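Local coordinates for protein hydrolase (Thermococcus thioreducens, PDB 6IAH) that hydrolyses diverse phosphorylated substrates, probably with magnesium, as a phosphatase of the haloacid dehalogenase superfamily, at residues A[56-61]-A[83-88]; A[123-128]-A[157-162]; A[184-189]-A[208-213]. All coordinates share one frame; numbering follows the deposited sequence.

Interaction 1: A[56-61]-A[83-88]; sequences DFKVSE and GTIEWV
The flat group here is the carboxylate of Glu61, and Ile85 lies over one of its faces: Ile85 CG1 is 3.7 Å from Glu61 CD, with both carboxylate oxygens at nearly the same distance. Glu61 OE2 also makes a salt bridge with Arg89 and accepts a hydrogen bond from Val96 N. Glu61 reaches over Ile85 with an extended chain, its CG anti to the backbone N (chi1 -176°), and the two side chains cross at about a right angle. Beyond the carboxylate, Ile85 CD1 touches Glu61 CG at 3.9 Å and drops onto the backbone, 3.5 Å from Lys58 O. The isoleucine's other branch, CG2, meets the Lys58 chain at CD, 3.9 Å away. Between segments 56-61 and 83-88 the contact is thus carried by one isoleucine, with Lys58 and Ile85 nearest at CA; further along, Val88 packs on Leu65 and Phe66 of helix 56-68. Just before Ile85, Thr84 is the N-cap, its OG1 accepting from Glu86 N at 3.2 Å. Helices 56-68 and 85-92 belong to the helical insert following the first catalytic loop, consistent with a C1-type cap. With no hydrogen bond between the two segments, the join is van der Waals; pairing Glu61 with Arg89 probably offsets the cost of laying a buried carboxylate against a hydrocarbon branch.

Interaction 2: A[123-128]-A[157-162]; sequences GLWKKE and MELAER
Trp125, in the 3-10 turn 124-127, faces Leu159 on helix 154-164, their CA atoms 8.1 Å apart and the gap filled by side chains. With chi1 at 75°, Trp125 CG sits between its own backbone N and carbonyl carbon, which turns the indole toward the leucine. Leu159 CD2 stands over one face of the indole in a CH-pi contact, 3.8 Å from the centroid of the Trp125 six-membered ring and only 7° off its normal. Two more leucine atoms follow the same face: Leu159 CB lies 3.9 Å from Trp125 CE3, and Leu159 CD1 is 4.0 Å from Trp125 CD2. The segment 123-128 comes back from the helical insert to strand 129-130, while helix 154-164 follows core strand 145-149 of the Rossmann-like fold, so the indole packs the returning chain against the core. Arg162, one turn on from Leu159, brings NH1 to within 3.7 Å of Trp125 CH2, obliquely. Its guanidinium plane stands 83° from the indole, and Leu159 CD2, which also lies over the guanidinium face, fills the angle between the two flat groups. Replacing the indole by an alanine's methyl would probably open a gap over Leu159 CD1 and CD2 and leave Arg162 NH1 without its aromatic neighbour. Arg162 NH1 also forms a salt bridge with Glu113, whose side chain touches Trp125.

Interaction 3: A[184-189]-A[208-213]; sequences ALWELV and ENYRGK
Helices 184-189 and 208-213 cross steeply, Leu185 facing Tyr210: their short axes approach to 10.5 Å with a signed crossing angle of -71°. Their nearest CA atoms, those of Leu185 and Tyr210, are 7.4 Å apart. Across this gap the phenol of Tyr210 reaches over to the first helix, a chi1 of -175° swinging the ring away from its own backbone N, and meets three residues along its length. Nearest its base, Leu185 CD2 sits over one face of the ring, offset toward the rim, 3.8 Å from Tyr210 CG; it is a CH-pi contact. The leucine's CB backs this up at 3.8 Å from Tyr210 CD1. Midway, Tyr210 CE1 passes 3.7 Å from Trp186 N, touching the helix backbone itself. At the far end the hydroxyl meets two side chains: Tyr210 OH lies 3.4 Å from Val189 CG2, and 3.6 Å from Trp186 CE3, where it meets the indole at its edge and near its plane. No hydrogen bond joins the segments, so the fit rests on van der Waals and CH-pi contact.

More aromatic rings extend the cluster. Tyr214 stacks on Trp186 and also meets Tyr210, while Phe217 approaches the Tyr210 ring edge-to-face. Val189 also touches Trp2 and Val4 of strand 2-5. Helix 183-189 leads from strand 171-172 to strand 194-198, and helix 201-213 leads on to strand 218-221; packing of such successive crossover helices beside a parallel sheet is typical of the Rossmann-like core of haloacid dehalogenase enzymes, where the magnesium ligand Asp199 follows strand 194-198.

Overall arrangement
Interaction 1 belongs to the helical insert, interaction 3 to the Rossmann-like core, and interaction 2 lies between them, joining the chain that returns from the insert to a core helix. No helix is shared, and the three do not touch; nearest atoms of interactions 1 and 2 are about 9 Å apart, those of 2 and 3 about 10 Å. All three are largely buried, though Arg162 of interaction 2 is exposed. Their chemistry differs: an aliphatic branch against a carboxylate and a lysine chain in the first, an indole meeting leucine and guanidinium in the second, and an aromatic cluster in the third. None has a hydrogen bond between its segments.

Interaction 1: A[56-61]-A[83-88]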
loop_
_atom_site.group_PDB
_atom_site.type_symbol
_atom_site.label_atom_id
_atom_site.label_comp_id
_atom_site.label_asym_id
_atom_site.label_seq_id
_atom_site.Cartn_x
_atom_site.Cartn_y
_atom_site.Cartn_z
ATOM N N ASP A 56 2.153 0.141 8.821
ATOM C CA ASP A 56 3.608 -0.193 8.920
ATOM C C ASP A 56 4.303 0.443 10.152
ATOM O O ASP A 56 5.415 0.070 10.458
ATOM C CB ASP A 56 4.312 0.174 7.634
ATOM C CG ASP A 56 4.023 -0.792 6.502
ATOM O OD1 ASP A 56 3.652 -1.968 6.739
ATOM O OD2 ASP A 56 4.181 -0.380 5.342
ATOM N N PHE A 57 3.686 1.426 10.820
ATOM C CA PHE A 57 4.168 1.902 12.135
ATOM C C PHE A 57 4.086 0.751 13.169
ATOM O O PHE A 57 4.981 0.525 13.974
ATOM C CB PHE A 57 3.334 3.086 12.710
ATOM C CG PHE A 57 3.015 4.187 11.725
ATOM C CD1 PHE A 57 3.993 4.688 10.875
ATOM C CD2 PHE A 57 1.755 4.778 11.710
ATOM C CE1 PHE A 57 3.720 5.721 9.971
ATOM C CE2 PHE A 57 1.476 5.824 10.834
ATOM C CZ PHE A 57 2.454 6.301 9.965
ATOM N N LYS A 58 3.014 -0.022 13.073
ATOM C CA LYS A 58 2.791 -1.175 13.942
ATOM C C LYS A 58 3.696 -2.317 13.550
ATOM O O LYS A 58 4.191 -2.995 14.410
ATOM C CB LYS A 58 1.328 -1.634 13.913
ATOM C CG LYS A 58 0.310 -0.585 14.344
ATOM C CD LYS A 58 0.624 -0.181 15.751
ATOM C CE LYS A 58 -0.199 1.001 16.249
ATOM N NZ LYS A 58 -1.640 0.874 15.924
ATOM N N VAL A 59 3.910 -2.500 12.266
ATOM C CA VAL A 59 4.834 -3.542 11.820
ATOM C C VAL A 59 6.224 -3.167 12.324
ATOM O O VAL A 59 6.911 -4.039 12.815
ATOM C CB VAL A 59 4.875 -3.744 10.287
ATOM C CG1 VAL A 59 5.891 -4.862 9.889
ATOM C CG2 VAL A 59 3.513 -4.170 9.747
ATOM N N SER A 60 6.612 -1.885 12.215
ATOM C CA SER A 60 7.934 -1.428 12.673
ATOM C C SER A 60 8.070 -1.728 14.168
ATOM O O SER A 60 9.082 -2.293 14.624
ATOM C CB SER A 60 8.140 0.067 12.388
ATOM O OG SER A 60 8.077 0.384 11.001
ATOM N N GLU A 61 7.047 -1.386 14.944
ATOM C CA GLU A 61 7.053 -1.659 16.372
ATOM C C GLU A 61 7.285 -3.108 16.775
ATOM O O GLU A 61 8.105 -3.387 17.660
ATOM C CB GLU A 61 5.740 -1.136 17.045
ATOM C CG GLU A 61 5.742 -1.316 18.542
ATOM C CD GLU A 61 4.375 -0.805 19.150
ATOM O OE1 GLU A 61 3.620 -0.208 18.411
ATOM O OE2 GLU A 61 4.105 -1.028 20.331
ATOM N N GLY A 83 -2.669 -11.967 13.624
ATOM C CA GLY A 83 -2.248 -11.203 14.800
ATOM C C GLY A 83 -2.085 -9.697 14.559
ATOM O O GLY A 83 -1.984 -9.214 13.420
ATOM N N THR A 84 -2.102 -8.953 15.651
ATOM C CA THR A 84 -1.961 -7.522 15.622
ATOM C C THR A 84 -0.852 -7.189 16.614
ATOM O O THR A 84 -0.255 -8.083 17.237
ATOM C CB THR A 84 -3.273 -6.820 16.088
ATOM O OG1 THR A 84 -3.429 -7.017 17.505
ATOM C CG2 THR A 84 -4.476 -7.372 15.296
ATOM N N ILE A 85 -0.580 -5.899 16.743
ATOM C CA ILE A 85 0.468 -5.398 17.667
ATOM C C ILE A 85 0.214 -5.815 19.127
ATOM O O ILE A 85 1.155 -5.960 19.925
ATOM C CB ILE A 85 0.667 -3.854 17.529
ATOM C CG1 ILE A 85 2.013 -3.400 18.139
ATOM C CG2 ILE A 85 -0.493 -3.041 18.183
ATOM C CD1 ILE A 85 3.239 -4.165 17.582
ATOM N N GLU A 86 -1.051 -6.023 19.477
ATOM C CA GLU A 86 -1.416 -6.494 20.797
ATOM C C GLU A 86 -0.693 -7.757 21.235
ATOM O O GLU A 86 -0.379 -7.899 22.392
ATOM C CB GLU A 86 -2.949 -6.697 20.869
ATOM C CG GLU A 86 -3.442 -7.414 22.125
ATOM C CD GLU A 86 -4.910 -7.781 21.978
ATOM O OE1 GLU A 86 -5.742 -6.835 21.882
ATOM O OE2 GLU A 86 -5.204 -9.005 21.910
ATOM N N TRP A 87 -0.519 -8.709 20.350
ATOM C CA TRP A 87 0.200 -9.931 20.704
ATOM C C TRP A 87 1.638 -9.629 21.211
ATOM O O TRP A 87 2.085 -10.203 22.181
ATOM C CB TRP A 87 0.238 -10.882 19.515
ATOM C CG TRP A 87 0.810 -12.257 19.727
ATOM C CD1 TRP A 87 0.106 -13.378 20.036
ATOM C CD2 TRP A 87 2.171 -12.673 19.581
ATOM N NE1 TRP A 87 0.929 -14.452 20.117
ATOM C CE2 TRP A 87 2.202 -14.068 19.827
ATOM C CE3 TRP A 87 3.369 -12.004 19.279
ATOM C CZ2 TRP A 87 3.406 -14.839 19.806
ATOM C CZ3 TRP A 87 4.585 -12.772 19.241
ATOM C CH2 TRP A 87 4.571 -14.175 19.451
ATOM N N VAL A 88 2.303 -8.716 20.525
ATOM C CA VAL A 88 3.654 -8.308 20.805
ATOM C C VAL A 88 3.739 -7.551 22.111
ATOM O O VAL A 88 4.573 -7.840 22.953
ATOM C CB VAL A 88 4.233 -7.448 19.639
ATOM C CG1 VAL A 88 5.719 -7.189 19.876
ATOM C CG2 VAL A 88 4.128 -8.181 18.290
#

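Interaction 2: A[123-128]-A[157-162]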
loop_
_atom_site.group_PDB
_atom_site.type_symbol
_atom_site.label_atom_id
_atom_site.label_comp_id
_atom_site.label_asym_id
_atom_site.label_seq_id
_atom_site.Cartn_x
_atom_site.Cartn_y
_atom_site.Cartn_z
ATOM N N GLY A 123 13.037 11.656 1.169
ATOM C CA GLY A 123 11.972 10.702 1.262
ATOM C C GLY A 123 12.103 9.464 0.384
ATOM O O GLY A 123 12.296 9.583 -0.832
ATOM N N LEU A 124 11.898 8.299 0.981
ATOM C CA LEU A 124 11.861 7.010 0.247
ATOM C C LEU A 124 10.720 6.911 -0.740
ATOM O O LEU A 124 10.839 6.143 -1.674
ATOM C CB LEU A 124 11.836 5.813 1.179
ATOM C CG LEU A 124 13.120 5.564 1.981
ATOM C CD1 LEU A 124 12.828 4.570 3.099
ATOM C CD2 LEU A 124 14.283 5.144 1.084
ATOM N N TRP A 125 9.670 7.744 -0.613
ATOM C CA TRP A 125 8.625 7.734 -1.619
ATOM C C TRP A 125 9.169 8.029 -3.057
ATOM O O TRP A 125 8.594 7.571 -4.041
ATOM C CB TRP A 125 7.465 8.692 -1.255
ATOM C CG TRP A 125 7.799 10.131 -1.471
ATOM C CD1 TRP A 125 8.442 10.982 -0.584
ATOM C CD2 TRP A 125 7.429 10.954 -2.598
ATOM N NE1 TRP A 125 8.561 12.232 -1.132
ATOM C CE2 TRP A 125 7.949 12.255 -2.356
ATOM C CE3 TRP A 125 6.782 10.706 -3.803
ATOM C CZ2 TRP A 125 7.781 13.315 -3.269
ATOM C CZ3 TRP A 125 6.653 11.737 -4.719
ATOM C CH2 TRP A 125 7.137 13.026 -4.446
ATOM N N LYS A 126 10.287 8.741 -3.151
ATOM C CA LYS A 126 10.816 9.134 -4.436
ATOM C C LYS A 126 11.565 7.985 -5.129
ATOM O O LYS A 126 11.929 8.137 -6.279
ATOM C CB LYS A 126 11.642 10.440 -4.286
ATOM C CG LYS A 126 10.810 11.551 -3.619
ATOM C CD LYS A 126 11.491 12.912 -3.525
ATOM C CE LYS A 126 13.013 12.836 -3.313
ATOM N NZ LYS A 126 13.494 12.298 -1.997
ATOM N N LYS A 127 11.760 6.842 -4.459
ATOM C CA LYS A 127 12.274 5.636 -5.135
ATOM C C LYS A 127 11.172 4.844 -5.858
ATOM O O LYS A 127 11.484 3.905 -6.555
ATOM C CB LYS A 127 12.976 4.731 -4.159
ATOM C CG LYS A 127 14.258 5.353 -3.572
ATOM C CD LYS A 127 15.061 4.230 -2.937
ATOM C CE LYS A 127 16.179 4.717 -2.034
ATOM N NZ LYS A 127 17.064 5.634 -2.783
ATOM N N GLU A 128 9.886 5.215 -5.660
ATOM C CA GLU A 128 8.751 4.597 -6.364
ATOM C C GLU A 128 8.801 5.066 -7.848
ATOM O O GLU A 128 9.264 6.217 -8.158
ATOM C CB GLU A 128 7.431 5.003 -5.691
ATOM C CG GLU A 128 7.330 4.505 -4.250
ATOM C CD GLU A 128 6.104 4.960 -3.486
ATOM O OE1 GLU A 128 5.245 5.560 -4.144
ATOM O OE2 GLU A 128 5.996 4.701 -2.234
ATOM N N MET A 157 -1.954 10.020 -2.272
ATOM C CA MET A 157 -2.528 9.990 -3.584
ATOM C C MET A 157 -2.005 11.185 -4.457
ATOM O O MET A 157 -1.704 11.008 -5.652
ATOM C CB MET A 157 -4.072 9.975 -3.482
ATOM C CG MET A 157 -4.788 9.622 -4.765
ATOM S SD MET A 157 -4.209 8.102 -5.662
ATOM C CE MET A 157 -4.451 8.680 -7.294
ATOM N N GLU A 158 -1.882 12.368 -3.852
ATOM C CA GLU A 158 -1.219 13.488 -4.514
ATOM C C GLU A 158 0.210 13.107 -4.928
ATOM O O GLU A 158 0.625 13.421 -6.050
ATOM C CB GLU A 158 -1.202 14.732 -3.628
ATOM C CG GLU A 158 -0.904 16.026 -4.378
ATOM C CD GLU A 158 0.574 16.322 -4.479
ATOM O OE1 GLU A 158 1.290 16.047 -3.487
ATOM O OE2 GLU A 158 1.022 16.839 -5.537
ATOM N N LEU A 159 0.946 12.449 -4.039
ATOM C CA LEU A 159 2.296 11.929 -4.391
ATOM C C LEU A 159 2.269 10.949 -5.585
ATOM O O LEU A 159 3.125 11.020 -6.484
ATOM C CB LEU A 159 2.992 11.236 -3.196
ATOM C CG LEU A 159 3.183 12.072 -1.909
ATOM C CD1 LEU A 159 3.806 11.210 -0.822
ATOM C CD2 LEU A 159 4.007 13.305 -2.205
ATOM N N ALA A 160 1.309 10.019 -5.572
ATOM C CA ALA A 160 1.138 9.104 -6.679
ATOM C C ALA A 160 0.897 9.833 -8.013
ATOM O O ALA A 160 1.486 9.464 -9.011
ATOM C CB ALA A 160 0.006 8.157 -6.401
ATOM N N GLU A 161 0.005 10.831 -7.999
ATOM C CA GLU A 161 -0.175 11.679 -9.153
ATOM C C GLU A 161 1.093 12.374 -9.670
ATOM O O GLU A 161 1.262 12.531 -10.870
ATOM C CB GLU A 161 -1.234 12.723 -8.888
ATOM C CG GLU A 161 -2.568 12.077 -8.718
ATOM C CD GLU A 161 -3.626 13.044 -8.242
ATOM O OE1 GLU A 161 -3.293 14.044 -7.569
ATOM O OE2 GLU A 161 -4.791 12.808 -8.572
ATOM N N ARG A 162 2.015 12.729 -8.780
ATOM C CA ARG A 162 3.326 13.223 -9.186
ATOM C C ARG A 162 4.154 12.165 -9.858
ATOM O O ARG A 162 4.785 12.412 -10.896
ATOM C CB ARG A 162 4.103 13.775 -7.994
ATOM C CG ARG A 162 3.415 15.006 -7.366
ATOM C CD ARG A 162 4.371 15.507 -6.294
ATOM N NE ARG A 162 3.701 16.202 -5.222
ATOM C CZ ARG A 162 4.326 16.526 -4.085
ATOM N NH1 ARG A 162 5.620 16.329 -3.922
ATOM N NH2 ARG A 162 3.671 17.106 -3.155
#

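Interaction 3: A[184-189]-A[208-213]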
loop_
_atom_site.group_PDB
_atom_site.type_symbol
_atom_site.label_atom_id
_atom_site.label_comp_id
_atom_site.label_asym_id
_atom_site.label_seq_id
_atom_site.Cartn_x
_atom_site.Cartn_y
_atom_site.Cartn_z
ATOM N N ALA A 184 -16.602 0.952 -1.409
ATOM C CA ALA A 184 -15.544 1.748 -2.024
ATOM C C ALA A 184 -15.698 1.867 -3.546
ATOM O O ALA A 184 -15.460 2.927 -4.133
ATOM C CB ALA A 184 -14.148 1.145 -1.688
ATOM N N LEU A 185 -16.141 0.769 -4.169
ATOM C CA LEU A 185 -16.301 0.732 -5.584
ATOM C C LEU A 185 -17.654 1.361 -5.910
ATOM O O LEU A 185 -17.766 2.160 -6.858
ATOM C CB LEU A 185 -16.167 -0.716 -6.105
ATOM C CG LEU A 185 -16.146 -0.875 -7.643
ATOM C CD1 LEU A 185 -15.187 0.045 -8.447
ATOM C CD2 LEU A 185 -15.878 -2.366 -7.942
ATOM N N TRP A 186 -18.668 1.062 -5.120
ATOM C CA TRP A 186 -19.982 1.665 -5.351
ATOM C C TRP A 186 -19.916 3.172 -5.277
ATOM O O TRP A 186 -20.536 3.871 -6.071
ATOM C CB TRP A 186 -20.990 1.154 -4.335
ATOM C CG TRP A 186 -22.291 1.822 -4.450
ATOM C CD1 TRP A 186 -22.721 2.896 -3.740
ATOM C CD2 TRP A 186 -23.327 1.495 -5.377
ATOM N NE1 TRP A 186 -23.997 3.238 -4.151
ATOM C CE2 TRP A 186 -24.389 2.380 -5.147
ATOM C CE3 TRP A 186 -23.475 0.502 -6.342
ATOM C CZ2 TRP A 186 -25.596 2.311 -5.869
ATOM C CZ3 TRP A 186 -24.680 0.423 -7.056
ATOM C CH2 TRP A 186 -25.719 1.320 -6.816
ATOM N N GLU A 187 -19.152 3.670 -4.311
ATOM C CA GLU A 187 -18.891 5.099 -4.176
ATOM C C GLU A 187 -18.532 5.783 -5.493
ATOM O O GLU A 187 -19.009 6.875 -5.781
ATOM C CB GLU A 187 -17.742 5.329 -3.166
ATOM C CG GLU A 187 -17.538 6.775 -2.720
ATOM C CD GLU A 187 -18.834 7.417 -2.222
ATOM O OE1 GLU A 187 -19.734 6.645 -1.763
ATOM O OE2 GLU A 187 -18.967 8.676 -2.351
ATOM N N LEU A 188 -17.659 5.151 -6.265
ATOM C CA LEU A 188 -17.221 5.672 -7.537
ATOM C C LEU A 188 -18.240 5.425 -8.645
ATOM O O LEU A 188 -18.635 6.354 -9.333
ATOM C CB LEU A 188 -15.904 5.032 -7.976
ATOM C CG LEU A 188 -14.574 5.642 -7.613
ATOM C CD1 LEU A 188 -13.537 4.980 -8.497
ATOM C CD2 LEU A 188 -14.623 7.156 -7.791
ATOM N N VAL A 189 -18.585 4.151 -8.864
ATOM C CA VAL A 189 -19.272 3.751 -10.087
ATOM C C VAL A 189 -20.798 3.810 -9.979
ATOM O O VAL A 189 -21.447 3.908 -10.987
ATOM C CB VAL A 189 -18.784 2.417 -10.651
ATOM C CG1 VAL A 189 -17.257 2.432 -10.812
ATOM C CG2 VAL A 189 -19.195 1.199 -9.791
ATOM N N GLU A 208 -15.205 -9.537 -6.085
ATOM C CA GLU A 208 -16.164 -10.623 -5.643
ATOM C C GLU A 208 -17.221 -10.070 -4.679
ATOM O O GLU A 208 -18.425 -10.333 -4.845
ATOM C CB GLU A 208 -15.417 -11.773 -5.008
ATOM C CG GLU A 208 -14.673 -12.640 -6.006
ATOM C CD GLU A 208 -13.518 -13.488 -5.421
ATOM O OE1 GLU A 208 -13.309 -13.586 -4.207
ATOM O OE2 GLU A 208 -12.783 -14.082 -6.204
ATOM N N ASN A 209 -16.795 -9.257 -3.700
ATOM C CA ASN A 209 -17.775 -8.647 -2.783
ATOM C C ASN A 209 -18.740 -7.708 -3.459
ATOM O O ASN A 209 -19.915 -7.557 -3.052
ATOM C CB ASN A 209 -17.082 -7.885 -1.634
ATOM C CG ASN A 209 -16.378 -8.810 -0.651
ATOM O OD1 ASN A 209 -16.739 -9.984 -0.486
ATOM N ND2 ASN A 209 -15.340 -8.292 -0.015
ATOM N N TYR A 210 -18.253 -6.990 -4.459
ATOM C CA TYR A 210 -19.107 -6.056 -5.185
ATOM C C TYR A 210 -20.192 -6.808 -5.961
ATOM O O TYR A 210 -21.400 -6.418 -5.994
ATOM C CB TYR A 210 -18.239 -5.184 -6.159
ATOM C CG TYR A 210 -19.074 -4.111 -6.836
ATOM C CD1 TYR A 210 -19.324 -2.896 -6.217
ATOM C CD2 TYR A 210 -19.634 -4.343 -8.115
ATOM C CE1 TYR A 210 -20.116 -1.914 -6.828
ATOM C CE2 TYR A 210 -20.391 -3.381 -8.754
ATOM C CZ TYR A 210 -20.639 -2.166 -8.109
ATOM O OH TYR A 210 -21.416 -1.215 -8.723
ATOM N N ARG A 211 -19.741 -7.858 -6.612
ATOM C CA ARG A 211 -20.640 -8.784 -7.333
ATOM C C ARG A 211 -21.647 -9.385 -6.372
ATOM O O ARG A 211 -22.816 -9.500 -6.706
ATOM C CB ARG A 211 -19.866 -9.904 -8.015
ATOM C CG ARG A 211 -19.148 -9.472 -9.276
ATOM C CD ARG A 211 -18.389 -10.625 -9.867
ATOM N NE ARG A 211 -17.268 -10.156 -10.669
ATOM C CZ ARG A 211 -16.028 -10.616 -10.611
ATOM N NH1 ARG A 211 -15.672 -11.588 -9.757
ATOM N NH2 ARG A 211 -15.120 -10.106 -11.440
ATOM N N GLY A 212 -21.203 -9.723 -5.161
ATOM C CA GLY A 212 -22.122 -10.256 -4.159
ATOM C C GLY A 212 -23.189 -9.260 -3.723
ATOM O O GLY A 212 -24.347 -9.618 -3.554
ATOM N N LYS A 213 -22.803 -8.005 -3.569
ATOM C CA LYS A 213 -23.685 -6.982 -2.975
ATOM C C LYS A 213 -24.432 -6.133 -3.978
ATOM O O LYS A 213 -25.607 -5.797 -3.762
ATOM C CB LYS A 213 -22.868 -6.061 -2.056
ATOM C CG LYS A 213 -23.718 -5.189 -1.135
ATOM C CD LYS A 213 -22.840 -4.519 -0.099
ATOM C CE LYS A 213 -23.578 -3.399 0.608
ATOM N NZ LYS A 213 -24.451 -3.996 1.633
#